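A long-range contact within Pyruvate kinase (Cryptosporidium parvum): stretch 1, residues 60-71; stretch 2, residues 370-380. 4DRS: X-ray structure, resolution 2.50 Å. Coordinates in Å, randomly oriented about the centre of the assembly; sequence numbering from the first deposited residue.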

# COMPACT_ATOMS: atom_id res chain seq x y z
N GLU A 60 7.77 47.50 22.15
CA GLU A 60 6.78 47.67 21.09
C GLU A 60 7.04 46.74 19.90
O GLU A 60 6.11 46.09 19.42
CB GLU A 60 6.72 49.14 20.64
CG GLU A 60 5.51 49.48 19.79
CD GLU A 60 4.19 49.20 20.49
OE1 GLU A 60 4.02 49.62 21.66
OE2 GLU A 60 3.31 48.56 19.87
N SER A 61 8.29 46.69 19.45
CA SER A 61 8.68 45.82 18.34
C SER A 61 8.52 44.34 18.68
O SER A 61 8.11 43.54 17.84
CB SER A 61 10.12 46.08 17.91
OG SER A 61 10.26 47.37 17.36
N LEU A 62 8.87 43.98 19.92
CA LEU A 62 8.77 42.60 20.36
C LEU A 62 7.32 42.12 20.45
O LEU A 62 7.02 40.99 20.07
CB LEU A 62 9.53 42.41 21.68
CG LEU A 62 11.06 42.43 21.52
CD1 LEU A 62 11.76 42.75 22.83
CD2 LEU A 62 11.56 41.11 20.94
N ILE A 63 6.43 42.99 20.93
CA ILE A 63 5.00 42.72 20.92
C ILE A 63 4.53 42.46 19.49
O ILE A 63 3.82 41.48 19.23
CB ILE A 63 4.20 43.89 21.54
CG1 ILE A 63 4.42 43.95 23.06
CG2 ILE A 63 2.72 43.78 21.22
CD1 ILE A 63 3.89 45.21 23.70
N GLY A 64 4.96 43.33 18.57
CA GLY A 64 4.67 43.17 17.16
C GLY A 64 5.10 41.81 16.64
O GLY A 64 4.32 41.13 15.95
N LEU A 65 6.32 41.40 16.98
CA LEU A 65 6.85 40.10 16.57
C LEU A 65 6.01 38.92 17.09
O LEU A 65 5.82 37.94 16.36
CB LEU A 65 8.31 39.94 17.00
CG LEU A 65 9.34 40.82 16.29
CD1 LEU A 65 10.69 40.68 16.98
CD2 LEU A 65 9.44 40.50 14.81
N ILE A 66 5.52 39.03 18.32
CA ILE A 66 4.59 38.05 18.86
C ILE A 66 3.30 38.00 18.02
O ILE A 66 2.84 36.92 17.65
CB ILE A 66 4.27 38.31 20.36
CG1 ILE A 66 5.56 38.26 21.19
CG2 ILE A 66 3.24 37.31 20.88
CD1 ILE A 66 5.42 38.74 22.62
N ASP A 67 2.75 39.17 17.70
CA ASP A 67 1.52 39.26 16.91
C ASP A 67 1.67 38.68 15.51
O ASP A 67 0.71 38.15 14.94
CB ASP A 67 1.02 40.71 16.83
CG ASP A 67 0.40 41.19 18.14
OD1 ASP A 67 0.13 40.35 19.03
OD2 ASP A 67 0.17 42.41 18.27
N LYS A 68 2.87 38.79 14.95
CA LYS A 68 3.16 38.28 13.62
C LYS A 68 3.43 36.78 13.62
O LYS A 68 3.35 36.13 12.58
CB LYS A 68 4.33 39.04 12.98
CG LYS A 68 4.24 40.56 12.99
CD LYS A 68 3.15 41.09 12.07
CE LYS A 68 3.03 42.61 12.18
NZ LYS A 68 1.83 43.12 11.46
N GLY A 69 3.78 36.23 14.78
CA GLY A 69 3.95 34.78 14.92
C GLY A 69 5.17 34.24 15.63
O GLY A 69 5.41 33.03 15.60
N MET A 70 5.95 35.10 16.28
CA MET A 70 7.16 34.65 16.98
C MET A 70 6.83 33.70 18.13
O MET A 70 6.05 34.04 19.02
CB MET A 70 8.00 35.83 17.50
CG MET A 70 9.26 35.42 18.27
SD MET A 70 10.24 36.79 18.92
CE MET A 70 9.11 37.52 20.10
N SER A 71 7.42 32.51 18.10
CA SER A 71 7.28 31.53 19.18
C SER A 71 8.44 31.64 20.15
O SER A 71 8.26 31.54 21.37
CB SER A 71 7.26 30.10 18.62
OG SER A 71 6.25 29.93 17.64
N PHE A 370 12.90 45.67 7.39
CA PHE A 370 11.50 45.24 7.48
C PHE A 370 11.34 43.96 8.30
O PHE A 370 11.06 42.89 7.74
CB PHE A 370 10.90 45.08 6.08
CG PHE A 370 11.01 46.32 5.22
CD1 PHE A 370 10.08 47.35 5.34
CD2 PHE A 370 12.05 46.45 4.31
CE1 PHE A 370 10.19 48.49 4.55
CE2 PHE A 370 12.16 47.59 3.52
CZ PHE A 370 11.23 48.61 3.64
N PRO A 371 11.49 44.06 9.64
CA PRO A 371 11.42 42.89 10.52
C PRO A 371 10.01 42.29 10.63
O PRO A 371 9.86 41.07 10.62
CB PRO A 371 11.87 43.43 11.89
CG PRO A 371 12.48 44.77 11.61
CD PRO A 371 11.75 45.29 10.41
N PHE A 372 9.00 43.16 10.73
CA PHE A 372 7.61 42.72 10.91
C PHE A 372 7.02 42.06 9.67
O PHE A 372 6.30 41.06 9.78
CB PHE A 372 6.73 43.89 11.36
CG PHE A 372 7.19 44.54 12.62
CD1 PHE A 372 6.91 43.97 13.86
CD2 PHE A 372 7.91 45.73 12.58
CE1 PHE A 372 7.34 44.58 15.03
CE2 PHE A 372 8.35 46.34 13.75
CZ PHE A 372 8.06 45.76 14.97
N ASP A 373 7.33 42.62 8.50
CA ASP A 373 6.88 42.07 7.22
C ASP A 373 7.35 40.63 7.00
O ASP A 373 6.56 39.77 6.59
CB ASP A 373 7.34 42.96 6.06
CG ASP A 373 6.62 44.29 6.00
OD1 ASP A 373 5.37 44.31 6.16
OD2 ASP A 373 7.29 45.33 5.79
N ALA A 374 8.62 40.38 7.30
CA ALA A 374 9.23 39.06 7.10
C ALA A 374 8.55 37.95 7.90
O ALA A 374 8.15 36.93 7.33
CB ALA A 374 10.72 39.11 7.42
N VAL A 375 8.40 38.15 9.21
CA VAL A 375 7.74 37.19 10.09
C VAL A 375 6.35 36.85 9.57
O VAL A 375 5.98 35.68 9.49
CB VAL A 375 7.63 37.72 11.53
CG1 VAL A 375 7.04 36.66 12.45
CG2 VAL A 375 8.98 38.16 12.05
N ASN A 376 5.60 37.88 9.22
CA ASN A 376 4.23 37.73 8.76
C ASN A 376 4.14 36.91 7.47
O ASN A 376 3.31 36.01 7.35
CB ASN A 376 3.58 39.11 8.59
CG ASN A 376 2.08 39.02 8.42
OD1 ASN A 376 1.59 38.86 7.30
ND2 ASN A 376 1.36 39.12 9.52
N VAL A 377 5.02 37.23 6.53
CA VAL A 377 5.18 36.45 5.30
C VAL A 377 5.54 34.99 5.61
O VAL A 377 4.87 34.06 5.13
CB VAL A 377 6.24 37.12 4.38
CG1 VAL A 377 6.80 36.14 3.35
CG2 VAL A 377 5.64 38.34 3.69
N MET A 378 6.58 34.79 6.42
CA MET A 378 7.05 33.45 6.78
C MET A 378 5.93 32.63 7.42
O MET A 378 5.76 31.45 7.10
CB MET A 378 8.26 33.54 7.72
CG MET A 378 9.06 32.24 7.81
SD MET A 378 10.76 32.41 8.43
CE MET A 378 10.48 32.59 10.19
N SER A 379 5.16 33.26 8.30
CA SER A 379 4.04 32.63 8.98
C SER A 379 2.97 32.12 8.01
O SER A 379 2.51 30.98 8.13
CB SER A 379 3.43 33.59 10.00
OG SER A 379 2.32 33.00 10.66
N ARG A 380 2.60 32.97 7.06
CA ARG A 380 1.58 32.63 6.07
C ARG A 380 2.05 31.50 5.15
O ARG A 380 1.28 30.58 4.85
CB ARG A 380 1.20 33.87 5.25
CG ARG A 380 0.87 35.09 6.09
CD ARG A 380 -0.55 35.60 5.91
NE ARG A 380 -0.76 36.16 4.57
CZ ARG A 380 -0.28 37.33 4.14
NH1 ARG A 380 0.47 38.09 4.94
NH2 ARG A 380 -0.54 37.74 2.91

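Helices far apart in sequence often pack without a single hydrogen bond between them, relying largely on close packing, and this contact in pyruvate kinase is a compact example. The touching residues lie at least 304 positions apart in sequence, yet helix 60-68 and helix 371-380 run nearly parallel, their axes crossing at -15° and approaching to 9.0 Å. Together they bury 451 Å². No hydrogen bond crosses between the stretches; the contact rests on packing, in which backbone atoms take part as well as side chains.

The clearest element of that fit is a knob in a hole. The side chain of Phe372 sits among Ser61, Gly64, Leu65 and Lys68, the i, i+3, i+4 and i+7 positions that outline a diamond on a helix surface. Although its CA-to-CB bond points sideways, the ring reaches in, and Phe372 CE1 lies 3.1 Å from Ser61 O and 3.7 Å from Gly64 CA. The absence of a side chain at Gly64 is what makes room: an ideal CB there would fall 2.4 Å from Phe372 CE1, a plain clash. Around the ring, Ser61 O, Leu65 N and Lys68 CG all lie at the edge, near its plane. The approach of Ser61 O to the ring is thus an edge contact, and the same oxygen accepts the helical hydrogen bond from Leu65 N at 2.9 Å.

Apolar packing continues one turn along. Leu65 has a sideways CA-to-CB bond, but its end comes nearer the second helix, bringing Leu65 CD2 to 3.6 Å from Val375 CG2 and, more loosely, to 4.4 Å from Phe372 CD1. The CA-to-CB bond of Val375 points toward the first stretch, and Val375 CG1 also meets Lys68 CB at 3.6 Å.

Lys68 illustrates how a charged residue can contribute chiefly through its aliphatic portion. It gives up 108 Å² to the other stretch, nearly matching the 110 Å² of Phe372. Lys68 CG lies 3.8 Å from Phe372 O, Lys68 CE 4.0 Å from Phe372 CB, and Lys68 CD 3.7 Å from Asn376 ND2, all van der Waals contacts.

Backbone geometry closes the interface. The CA atoms of Lys68 and Asn376 come within 5.0 Å, and Lys68 O touches Ser379 CB at 3.6 Å. Immediately afterwards Gly69 leaves helical geometry in a Schellman motif, with Met70 N bonded to Leu65 O at 2.8 Å. The backbone angles of Gly69, with a positive phi of 134°, themselves call for glycine, since a CB would jam against the preceding carbonyl oxygen.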